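PDB 6H5L: C-type diheme-containing protein from Kuenenia stuttgartiensis, which binds two heme c groups and probably transfers electrons as part of a multiheme reductase complex of an anammox bacterium. Local coordinates for residues N13-K17 against Y18-C22; S91-P94 against V95-F99; Y71-N75 against S76-P80. All blocks are in the same frame, centred on the assembly; numbering follows the deposited sequence.

Contact 1: residues N13-K17 against Y18-C22. With HEC (heme c), chain L.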
loop_
_atom_site.group_PDB
_atom_site.type_symbol
_atom_site.label_atom_id
_atom_site.label_comp_id
_atom_site.label_asym_id
_atom_site.label_seq_id
_atom_site.Cartn_x
_atom_site.Cartn_y
_atom_site.Cartn_z
ATOM N N ASN B 13 -49.170 -35.674 17.537
ATOM C CA ASN B 13 -47.868 -36.187 17.950
ATOM C C ASN B 13 -46.728 -35.419 17.292
ATOM O O ASN B 13 -45.723 -35.112 17.945
ATOM C CB ASN B 13 -47.764 -37.677 17.626
ATOM C CG ASN B 13 -48.649 -38.530 18.517
ATOM O OD1 ASN B 13 -49.481 -38.014 19.263
ATOM N ND2 ASN B 13 -48.471 -39.846 18.443
ATOM N N VAL B 14 -46.855 -35.113 15.998
ATOM C CA VAL B 14 -45.800 -34.376 15.305
ATOM C C VAL B 14 -45.606 -33.005 15.940
ATOM O O VAL B 14 -44.475 -32.576 16.196
ATOM C CB VAL B 14 -46.115 -34.267 13.803
ATOM C CG1 VAL B 14 -45.060 -33.426 13.101
ATOM C CG2 VAL B 14 -46.190 -35.647 13.175
ATOM N N TYR B 15 -46.706 -32.297 16.204
ATOM C CA TYR B 15 -46.609 -31.017 16.902
ATOM C C TYR B 15 -45.978 -31.194 18.277
ATOM O O TYR B 15 -45.124 -30.401 18.692
ATOM C CB TYR B 15 -47.991 -30.375 17.028
ATOM C CG TYR B 15 -47.954 -29.010 17.674
ATOM C CD1 TYR B 15 -48.012 -28.872 19.057
ATOM C CD2 TYR B 15 -47.856 -27.859 16.905
ATOM C CE1 TYR B 15 -47.968 -27.629 19.651
ATOM C CE2 TYR B 15 -47.811 -26.610 17.491
ATOM C CZ TYR B 15 -47.869 -26.502 18.862
ATOM O OH TYR B 15 -47.825 -25.260 19.444
ATOM N N LYS B 16 -46.404 -32.227 19.003
ATOM C CA LYS B 16 -45.884 -32.484 20.344
ATOM C C LYS B 16 -44.374 -32.687 20.321
ATOM O O LYS B 16 -43.646 -32.137 21.155
ATOM C CB LYS B 16 -46.592 -33.708 20.928
ATOM C CG LYS B 16 -46.457 -33.899 22.428
ATOM C CD LYS B 16 -47.462 -34.939 22.907
ATOM C CE LYS B 16 -47.378 -35.169 24.406
ATOM N NZ LYS B 16 -48.486 -36.051 24.874
ATOM N N LYS B 17 -43.885 -33.466 19.356
ATOM C CA LYS B 17 -42.484 -33.868 19.337
ATOM C C LYS B 17 -41.578 -32.817 18.705
ATOM O O LYS B 17 -40.408 -32.707 19.087
ATOM C CB LYS B 17 -42.350 -35.201 18.599
ATOM C CG LYS B 17 -41.112 -36.013 18.935
ATOM C CD LYS B 17 -41.347 -37.486 18.622
ATOM C CE LYS B 17 -40.098 -38.327 18.834
ATOM N NZ LYS B 17 -39.366 -38.568 17.560
ATOM N N TYR B 18 -42.090 -32.034 17.753
ATOM C CA TYR B 18 -41.248 -31.147 16.965
ATOM C C TYR B 18 -41.609 -29.671 17.053
ATOM O O TYR B 18 -40.811 -28.838 16.607
ATOM C CB TYR B 18 -41.272 -31.568 15.485
ATOM C CG TYR B 18 -40.959 -33.030 15.265
ATOM C CD1 TYR B 18 -39.681 -33.528 15.490
ATOM C CD2 TYR B 18 -41.938 -33.913 14.831
ATOM C CE1 TYR B 18 -39.391 -34.864 15.292
ATOM C CE2 TYR B 18 -41.657 -35.249 14.628
ATOM C CZ TYR B 18 -40.382 -35.719 14.858
ATOM O OH TYR B 18 -40.102 -37.051 14.656
ATOM N N CYS B 19 -42.766 -29.316 17.600
ATOM C CA CYS B 19 -43.186 -27.919 17.640
ATOM C C CYS B 19 -43.440 -27.400 19.044
ATOM O O CYS B 19 -43.178 -26.226 19.320
ATOM C CB CYS B 19 -44.457 -27.728 16.800
ATOM S SG CYS B 19 -44.479 -28.639 15.237
ATOM N N ALA B 20 -43.954 -28.246 19.936
ATOM C CA ALA B 20 -44.274 -27.810 21.293
ATOM C C ALA B 20 -43.091 -27.240 22.072
ATOM O O ALA B 20 -43.308 -26.289 22.842
ATOM C CB ALA B 20 -44.910 -28.975 22.064
ATOM N N PRO B 21 -41.857 -27.757 21.958
ATOM C CA PRO B 21 -40.751 -27.176 22.742
ATOM C C PRO B 21 -40.590 -25.672 22.590
ATOM O O PRO B 21 -40.189 -25.003 23.552
ATOM C CB PRO B 21 -39.527 -27.929 22.210
ATOM C CG PRO B 21 -40.063 -29.259 21.847
ATOM C CD PRO B 21 -41.436 -29.006 21.290
ATOM N N CYS B 22 -40.890 -25.113 21.418
ATOM C CA CYS B 22 -40.791 -23.673 21.202
ATOM C C CYS B 22 -42.151 -22.986 21.267
ATOM O O CYS B 22 -42.345 -22.061 22.062
ATOM C CB CYS B 22 -40.112 -23.387 19.856
ATOM S SG CYS B 22 -38.345 -23.777 19.806
HETATM FE FE HEC L . -41.942 -22.423 14.475
HETATM C CHA HEC L . -42.606 -19.197 13.533
HETATM C CHB HEC L . -44.604 -23.499 12.556
HETATM C CHC HEC L . -41.353 -25.677 15.444
HETATM C CHD HEC L . -39.358 -21.378 16.493
HETATM N NA HEC L . -43.343 -21.522 13.268
HETATM C C1A HEC L . -43.436 -20.170 13.023
HETATM C C2A HEC L . -44.549 -19.924 12.127
HETATM C C3A HEC L . -45.112 -21.125 11.857
HETATM C C4A HEC L . -44.356 -22.142 12.569
HETATM C CMA HEC L . -46.329 -21.476 10.969
HETATM C CAA HEC L . -44.892 -18.469 11.691
HETATM C CBA HEC L . -45.822 -18.246 10.500
HETATM C CGA HEC L . -46.041 -16.764 10.320
HETATM O O1A HEC L . -45.828 -16.000 11.298
HETATM O O2A HEC L . -46.430 -16.348 9.200
HETATM N NB HEC L . -42.824 -24.243 14.088
HETATM C C1B HEC L . -43.894 -24.465 13.242
HETATM C C2B HEC L . -44.134 -25.896 13.196
HETATM C C3B HEC L . -43.243 -26.493 13.996
HETATM C C4B HEC L . -42.398 -25.467 14.569
HETATM C CMB HEC L . -45.247 -26.587 12.379
HETATM C CAB HEC L . -43.098 -28.008 14.274
HETATM C CBB HEC L . -42.578 -28.749 13.022
HETATM N NC HEC L . -40.612 -23.354 15.734
HETATM C C1C HEC L . -40.534 -24.710 15.985
HETATM C C2C HEC L . -39.360 -24.950 16.799
HETATM C C3C HEC L . -38.899 -23.757 17.197
HETATM C C4C HEC L . -39.618 -22.731 16.465
HETATM C CMC HEC L . -39.024 -26.312 17.447
HETATM C CAC HEC L . -37.705 -23.497 18.145
HETATM C CBC HEC L . -36.390 -23.971 17.490
HETATM N ND HEC L . -41.111 -20.576 14.943
HETATM C C1D HEC L . -40.034 -20.389 15.808
HETATM C C2D HEC L . -39.734 -18.976 15.869
HETATM C C3D HEC L . -40.752 -18.300 14.942
HETATM C C4D HEC L . -41.562 -19.370 14.413
HETATM C CMD HEC L . -38.622 -18.296 16.696
HETATM C CAD HEC L . -40.898 -16.797 14.626
HETATM C CBD HEC L . -39.869 -16.397 13.577
HETATM C CGD HEC L . -39.973 -14.920 13.306
HETATM O O1D HEC L . -41.089 -14.444 12.970
HETATM O O2D HEC L . -38.934 -14.219 13.415
#
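The carbonyl oxygen Tyr15 O is gripped by two successive amides where helix 9-18 gives way to the heme-binding turn. Ala20 N donates to it at 2.7 Å, and Cys19 N at 2.8 Å from well off the carbonyl plane. One residue earlier in the helix, Val14 O accepts from Tyr18 N at 2.9 Å. With CG anti to the backbone N (chi1 -177°), the Tyr15 ring swings along the helix toward Cys19, whose CB packs over one face, 3.8 Å from the centroid. Cys19 SG is oblique to the same ring. This is the start of the CXXCH motif of c-type cytochromes. Cys19 SG and Cys22 SG are bonded covalently to heme CAB and CAC, and His23, the next residue, is an axial ligand of the iron. Tyr15 OH is hydrogen-bonded to Gly24 O, just beyond the motif. Lys17 CB stands over the centre of the Tyr18 ring, 4.0 Å from its centroid. The lysine chain runs alongside the tyrosine, and its bend at chi4 brings NZ to a weak bond with Tyr18 OH at 3.4 Å. Val14 CG1 packs against Tyr18 CD2 at 3.6 Å.

Contact 2: residues S91-P94 against V95-F99. With HEC (heme c), chain L.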
loop_
_atom_site.group_PDB
_atom_site.type_symbol
_atom_site.label_atom_id
_atom_site.label_comp_id
_atom_site.label_asym_id
_atom_site.label_seq_id
_atom_site.Cartn_x
_atom_site.Cartn_y
_atom_site.Cartn_z
ATOM N N SER B 91 -50.187 -32.533 8.372
ATOM C CA SER B 91 -51.077 -32.930 9.457
ATOM C C SER B 91 -51.042 -31.966 10.637
ATOM O O SER B 91 -51.963 -31.988 11.461
ATOM C CB SER B 91 -50.725 -34.339 9.941
ATOM O OG SER B 91 -49.456 -34.364 10.568
ATOM N N VAL B 92 -50.007 -31.125 10.743
ATOM C CA VAL B 92 -49.930 -30.154 11.832
ATOM C C VAL B 92 -50.565 -28.819 11.478
ATOM O O VAL B 92 -50.744 -27.976 12.374
ATOM C CB VAL B 92 -48.473 -29.905 12.277
ATOM C CG1 VAL B 92 -47.837 -31.189 12.768
ATOM C CG2 VAL B 92 -47.663 -29.295 11.138
ATOM N N VAL B 93 -50.896 -28.590 10.205
ATOM C CA VAL B 93 -51.593 -27.360 9.829
ATOM C C VAL B 93 -52.898 -27.178 10.604
ATOM O O VAL B 93 -53.096 -26.100 11.180
ATOM C CB VAL B 93 -51.795 -27.306 8.306
ATOM C CG1 VAL B 93 -52.598 -26.073 7.917
ATOM C CG2 VAL B 93 -50.450 -27.321 7.595
ATOM N N PRO B 94 -53.805 -28.164 10.665
ATOM C CA PRO B 94 -55.027 -27.949 11.460
ATOM C C PRO B 94 -54.752 -27.797 12.944
ATOM O O PRO B 94 -55.508 -27.100 13.633
ATOM C CB PRO B 94 -55.867 -29.203 11.173
ATOM C CG PRO B 94 -55.254 -29.821 9.966
ATOM C CD PRO B 94 -53.806 -29.495 10.038
ATOM N N VAL B 95 -53.700 -28.438 13.458
ATOM C CA VAL B 95 -53.339 -28.274 14.866
ATOM C C VAL B 95 -53.025 -26.813 15.159
ATOM O O VAL B 95 -53.482 -26.248 16.161
ATOM C CB VAL B 95 -52.157 -29.189 15.228
ATOM C CG1 VAL B 95 -51.837 -29.080 16.713
ATOM C CG2 VAL B 95 -52.457 -30.631 14.843
ATOM N N LEU B 96 -52.237 -26.181 14.286
ATOM C CA LEU B 96 -51.960 -24.755 14.425
ATOM C C LEU B 96 -53.229 -23.926 14.268
ATOM O O LEU B 96 -53.394 -22.897 14.934
ATOM C CB LEU B 96 -50.908 -24.324 13.403
ATOM C CG LEU B 96 -49.433 -24.398 13.809
ATOM C CD1 LEU B 96 -49.016 -25.817 14.166
ATOM C CD2 LEU B 96 -48.543 -23.842 12.705
ATOM N N LYS B 97 -54.138 -24.358 13.387
ATOM C CA LYS B 97 -55.385 -23.627 13.187
ATOM C C LYS B 97 -56.302 -23.737 14.396
ATOM O O LYS B 97 -57.050 -22.797 14.690
ATOM C CB LYS B 97 -56.101 -24.134 11.933
ATOM C CG LYS B 97 -55.306 -23.971 10.649
ATOM C CD LYS B 97 -56.080 -24.474 9.441
ATOM C CE LYS B 97 -57.256 -23.566 9.120
ATOM N NZ LYS B 97 -58.025 -24.045 7.939
ATOM N N SER B 98 -56.257 -24.865 15.111
ATOM C CA SER B 98 -57.132 -25.068 16.259
ATOM C C SER B 98 -56.751 -24.208 17.456
ATOM O O SER B 98 -57.515 -24.155 18.426
ATOM C CB SER B 98 -57.133 -26.543 16.669
ATOM O OG SER B 98 -55.914 -26.904 17.292
ATOM N N PHE B 99 -55.601 -23.533 17.413
ATOM C CA PHE B 99 -55.171 -22.708 18.534
ATOM C C PHE B 99 -55.876 -21.359 18.581
ATOM O O PHE B 99 -55.859 -20.704 19.630
ATOM C CB PHE B 99 -53.656 -22.491 18.477
ATOM C CG PHE B 99 -52.852 -23.749 18.662
ATOM C CD1 PHE B 99 -53.247 -24.716 19.573
ATOM C CD2 PHE B 99 -51.702 -23.964 17.921
ATOM C CE1 PHE B 99 -52.506 -25.873 19.742
ATOM C CE2 PHE B 99 -50.958 -25.118 18.085
ATOM C CZ PHE B 99 -51.360 -26.074 18.997
HETATM FE FE HEC L . -41.942 -22.423 14.475
HETATM C CHA HEC L . -42.606 -19.197 13.533
HETATM C CHB HEC L . -44.604 -23.499 12.556
HETATM C CHC HEC L . -41.353 -25.677 15.444
HETATM C CHD HEC L . -39.358 -21.378 16.493
HETATM N NA HEC L . -43.343 -21.522 13.268
HETATM C C1A HEC L . -43.436 -20.170 13.023
HETATM C C2A HEC L . -44.549 -19.924 12.127
HETATM C C3A HEC L . -45.112 -21.125 11.857
HETATM C C4A HEC L . -44.356 -22.142 12.569
HETATM C CMA HEC L . -46.329 -21.476 10.969
HETATM C CAA HEC L . -44.892 -18.469 11.691
HETATM C CBA HEC L . -45.822 -18.246 10.500
HETATM C CGA HEC L . -46.041 -16.764 10.320
HETATM O O1A HEC L . -45.828 -16.000 11.298
HETATM O O2A HEC L . -46.430 -16.348 9.200
HETATM N NB HEC L . -42.824 -24.243 14.088
HETATM C C1B HEC L . -43.894 -24.465 13.242
HETATM C C2B HEC L . -44.134 -25.896 13.196
HETATM C C3B HEC L . -43.243 -26.493 13.996
HETATM C C4B HEC L . -42.398 -25.467 14.569
HETATM C CMB HEC L . -45.247 -26.587 12.379
HETATM C CAB HEC L . -43.098 -28.008 14.274
HETATM C CBB HEC L . -42.578 -28.749 13.022
HETATM N NC HEC L . -40.612 -23.354 15.734
HETATM C C1C HEC L . -40.534 -24.710 15.985
HETATM C C2C HEC L . -39.360 -24.950 16.799
HETATM C C3C HEC L . -38.899 -23.757 17.197
HETATM C C4C HEC L . -39.618 -22.731 16.465
HETATM C CMC HEC L . -39.024 -26.312 17.447
HETATM C CAC HEC L . -37.705 -23.497 18.145
HETATM C CBC HEC L . -36.390 -23.971 17.490
HETATM N ND HEC L . -41.111 -20.576 14.943
HETATM C C1D HEC L . -40.034 -20.389 15.808
HETATM C C2D HEC L . -39.734 -18.976 15.869
HETATM C C3D HEC L . -40.752 -18.300 14.942
HETATM C C4D HEC L . -41.562 -19.370 14.413
HETATM C CMD HEC L . -38.622 -18.296 16.696
HETATM C CAD HEC L . -40.898 -16.797 14.626
HETATM C CBD HEC L . -39.869 -16.397 13.577
HETATM C CGD HEC L . -39.973 -14.920 13.306
HETATM O O1D HEC L . -41.089 -14.444 12.970
HETATM O O2D HEC L . -38.934 -14.219 13.415
#
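Three successive backbone bonds of the i to i+4 kind, from Leu96 N to Val92 O, Lys97 N to Val93 O and Ser98 N to Pro94 O, give this part of the chain its helical turns. The side chains leave this short helix on different sides. Val92 and Leu96, one turn apart, meet the heme. Val92 CG2, set between the backbone N and the carbonyl carbon, faces the methyl CMB of the heme at 3.8 Å. Leu96 divides its two methyls: CD2 lies 3.7 Å from the heme methyl CMA, while CD1 turns back to the carbonyl Val92 O. The heme edge thus meets branched aliphatic groups. Val93 and Lys97 pair on another side. Lys97 CB points at residues 91-94, and its CD passes Val93 CG1 at 4.1 Å. The chain then bends at chi3 (70°) and leads away, and NZ forms a salt bridge with Asp62 on helix 62-71. Val95 CG2 rests 3.7 Å from Ser91 O, while CG1 faces the Tyr15 ring. Further on, Ser98 OG donates to Val95 O at 2.8 Å, three residues back, so the hydroxyl is satisfied close by in the chain. Phe99 follows, and its ring meets that of Tyr15 with the planes at about 55°. The packing of helix 93-97 on helix 9-18 beside the heme edge is consistent with the pairing of N- and C-terminal helices in the class I cytochrome c fold.

Contact 3: residues Y71-N75 against S76-P80. With HEC (heme c), chain L.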
loop_
_atom_site.group_PDB
_atom_site.type_symbol
_atom_site.label_atom_id
_atom_site.label_comp_id
_atom_site.label_asym_id
_atom_site.label_seq_id
_atom_site.Cartn_x
_atom_site.Cartn_y
_atom_site.Cartn_z
ATOM N N TYR B 71 -40.368 -24.165 4.474
ATOM C CA TYR B 71 -39.235 -23.298 4.172
ATOM C C TYR B 71 -38.530 -22.810 5.431
ATOM O O TYR B 71 -37.317 -22.575 5.403
ATOM C CB TYR B 71 -39.706 -22.110 3.335
ATOM C CG TYR B 71 -38.603 -21.215 2.820
ATOM C CD1 TYR B 71 -37.984 -21.475 1.606
ATOM C CD2 TYR B 71 -38.197 -20.097 3.538
ATOM C CE1 TYR B 71 -36.986 -20.655 1.125
ATOM C CE2 TYR B 71 -37.198 -19.269 3.064
ATOM C CZ TYR B 71 -36.596 -19.555 1.855
ATOM O OH TYR B 71 -35.600 -18.742 1.369
ATOM N N GLY B 72 -39.260 -22.655 6.532
ATOM C CA GLY B 72 -38.697 -22.078 7.733
ATOM C C GLY B 72 -38.702 -20.563 7.673
ATOM O O GLY B 72 -39.144 -19.940 6.705
ATOM N N VAL B 73 -38.197 -19.961 8.744
ATOM C CA VAL B 73 -38.112 -18.506 8.826
ATOM C C VAL B 73 -36.665 -18.111 9.100
ATOM O O VAL B 73 -36.177 -18.297 10.225
ATOM C CB VAL B 73 -39.053 -17.945 9.903
ATOM C CG1 VAL B 73 -38.927 -16.431 9.973
ATOM C CG2 VAL B 73 -40.489 -18.346 9.612
ATOM N N PRO B 74 -35.946 -17.584 8.112
ATOM C CA PRO B 74 -34.579 -17.115 8.364
ATOM C C PRO B 74 -34.546 -16.022 9.422
ATOM O O PRO B 74 -35.563 -15.404 9.751
ATOM C CB PRO B 74 -34.127 -16.585 6.998
ATOM C CG PRO B 74 -34.971 -17.326 6.013
ATOM C CD PRO B 74 -36.302 -17.515 6.685
ATOM N N ASN B 75 -33.345 -15.793 9.956
ATOM C CA ASN B 75 -33.123 -14.847 11.052
ATOM C C ASN B 75 -33.914 -15.237 12.297
ATOM O O ASN B 75 -34.369 -14.374 13.054
ATOM C CB ASN B 75 -33.454 -13.411 10.632
ATOM C CG ASN B 75 -32.693 -12.974 9.396
ATOM O OD1 ASN B 75 -31.469 -13.088 9.331
ATOM N ND2 ASN B 75 -33.420 -12.481 8.400
ATOM N N SER B 76 -34.081 -16.540 12.512
ATOM C CA SER B 76 -34.784 -17.062 13.677
ATOM C C SER B 76 -34.453 -18.541 13.805
ATOM O O SER B 76 -33.850 -19.143 12.913
ATOM C CB SER B 76 -36.297 -16.852 13.571
ATOM O OG SER B 76 -36.870 -17.755 12.640
ATOM N N THR B 77 -34.865 -19.124 14.928
ATOM C CA THR B 77 -34.660 -20.545 15.174
ATOM C C THR B 77 -35.649 -21.425 14.420
ATOM O O THR B 77 -35.634 -22.647 14.611
ATOM C CB THR B 77 -34.756 -20.834 16.676
ATOM O OG1 THR B 77 -36.047 -20.448 17.154
ATOM C CG2 THR B 77 -33.690 -20.060 17.432
ATOM N N MET B 78 -36.493 -20.844 13.570
ATOM C CA MET B 78 -37.491 -21.589 12.806
ATOM C C MET B 78 -36.805 -22.219 11.600
ATOM O O MET B 78 -36.702 -21.622 10.527
ATOM C CB MET B 78 -38.639 -20.674 12.390
ATOM C CG MET B 78 -39.699 -21.320 11.501
ATOM S SD MET B 78 -40.987 -22.212 12.391
ATOM C CE MET B 78 -40.178 -23.773 12.684
ATOM N N ILE B 79 -36.328 -23.447 11.781
ATOM C CA ILE B 79 -35.611 -24.168 10.732
ATOM C C ILE B 79 -36.597 -24.658 9.680
ATOM O O ILE B 79 -37.805 -24.730 9.948
ATOM C CB ILE B 79 -34.814 -25.347 11.311
ATOM C CG1 ILE B 79 -35.762 -26.346 11.980
ATOM C CG2 ILE B 79 -33.769 -24.847 12.280
ATOM C CD1 ILE B 79 -35.116 -27.669 12.327
ATOM N N PRO B 80 -36.137 -24.995 8.476
ATOM C CA PRO B 80 -36.995 -25.749 7.558
ATOM C C PRO B 80 -37.267 -27.134 8.123
ATOM O O PRO B 80 -36.409 -27.743 8.766
ATOM C CB PRO B 80 -36.169 -25.819 6.269
ATOM C CG PRO B 80 -35.136 -24.747 6.404
ATOM C CD PRO B 80 -34.845 -24.642 7.863
HETATM FE FE HEC L . -41.942 -22.423 14.475
HETATM C CHA HEC L . -42.606 -19.197 13.533
HETATM C CHB HEC L . -44.604 -23.499 12.556
HETATM C CHC HEC L . -41.353 -25.677 15.444
HETATM C CHD HEC L . -39.358 -21.378 16.493
HETATM N NA HEC L . -43.343 -21.522 13.268
HETATM C C1A HEC L . -43.436 -20.170 13.023
HETATM C C2A HEC L . -44.549 -19.924 12.127
HETATM C C3A HEC L . -45.112 -21.125 11.857
HETATM C C4A HEC L . -44.356 -22.142 12.569
HETATM C CMA HEC L . -46.329 -21.476 10.969
HETATM C CAA HEC L . -44.892 -18.469 11.691
HETATM C CBA HEC L . -45.822 -18.246 10.500
HETATM C CGA HEC L . -46.041 -16.764 10.320
HETATM O O1A HEC L . -45.828 -16.000 11.298
HETATM O O2A HEC L . -46.430 -16.348 9.200
HETATM N NB HEC L . -42.824 -24.243 14.088
HETATM C C1B HEC L . -43.894 -24.465 13.242
HETATM C C2B HEC L . -44.134 -25.896 13.196
HETATM C C3B HEC L . -43.243 -26.493 13.996
HETATM C C4B HEC L . -42.398 -25.467 14.569
HETATM C CMB HEC L . -45.247 -26.587 12.379
HETATM C CAB HEC L . -43.098 -28.008 14.274
HETATM C CBB HEC L . -42.578 -28.749 13.022
HETATM N NC HEC L . -40.612 -23.354 15.734
HETATM C C1C HEC L . -40.534 -24.710 15.985
HETATM C C2C HEC L . -39.360 -24.950 16.799
HETATM C C3C HEC L . -38.899 -23.757 17.197
HETATM C C4C HEC L . -39.618 -22.731 16.465
HETATM C CMC HEC L . -39.024 -26.312 17.447
HETATM C CAC HEC L . -37.705 -23.497 18.145
HETATM C CBC HEC L . -36.390 -23.971 17.490
HETATM N ND HEC L . -41.111 -20.576 14.943
HETATM C C1D HEC L . -40.034 -20.389 15.808
HETATM C C2D HEC L . -39.734 -18.976 15.869
HETATM C C3D HEC L . -40.752 -18.300 14.942
HETATM C C4D HEC L . -41.562 -19.370 14.413
HETATM C CMD HEC L . -38.622 -18.296 16.696
HETATM C CAD HEC L . -40.898 -16.797 14.626
HETATM C CBD HEC L . -39.869 -16.397 13.577
HETATM C CGD HEC L . -39.973 -14.920 13.306
HETATM O O1D HEC L . -41.089 -14.444 12.970
HETATM O O2D HEC L . -38.934 -14.219 13.415
#
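Ser76 OG ties the two halves of this loop together. It donates to Val73 O at 2.6 Å. It also accepts from Met78 N at 3.2 Å, and this second bond defines an ST turn. The hydroxyl reaches both because chi1 of 74° holds it between the backbone N and the carbonyl carbon of Ser76. Val73 N bonds in turn to Met78 O at 2.9 Å. Met78 is thus held through both its N and its O. The Met78 side chain starts out extended, with CG anti to the backbone N. Its CB points back at residues 71-75, and CG packs on Val73 CG2 at 3.6 Å. Two bends follow, at chi2 (85°) and chi3 (-82°). They lead the thioether away from the loop and bring SD to the heme iron at 2.3 Å. His23 binds the same iron, which gives His/Met axial ligation. Val73 sends its two methyls different ways: CG2 goes to the methionine, and CG1 meets the heme propionate carbon CBD at 3.7 Å. Thr77 turns away from residues 71-75, and its side chain meets the heme. Gly72, with positive phi, follows helix 62-71. Having no side chain, it lets Met78 O and the Ile79-Pro80 backbone lie close over its CA. Pro80 CG and CB rest against Tyr71 O, whose hydrogen bond comes from Arg119 NH1 of the second subunit, another copy of this protein. The chemistry implies a ligand held by its neighbours: amide and carbonyl of Met78 are both bonded, its CG is packed, and SD binds the iron. A neutral thioether opposite histidine probably gives a higher reduction potential than two histidines would.

Overall arrangement
All three contacts touch the same heme c, but in different ways. Contact 1 attaches it covalently, contact 3 supplies an axial ligand, and contact 2 adds only van der Waals packing at the heme edge. Contacts 1 and 2 touch each other: Val14 and Tyr15 of helix 9-18 pack on Val92, Leu96 and Phe99. Contact 3 touches neither; its nearest atoms are about 5 Å from contact 1 and about 8 Å from contact 2. Contacts 2 and 3 are buried, whereas contact 1 is partly buried, with exposed lysines. Contacts 1 and 3 also meet the hydroxylamine oxidoreductase-like chain, while contact 2 stays within its own subunit.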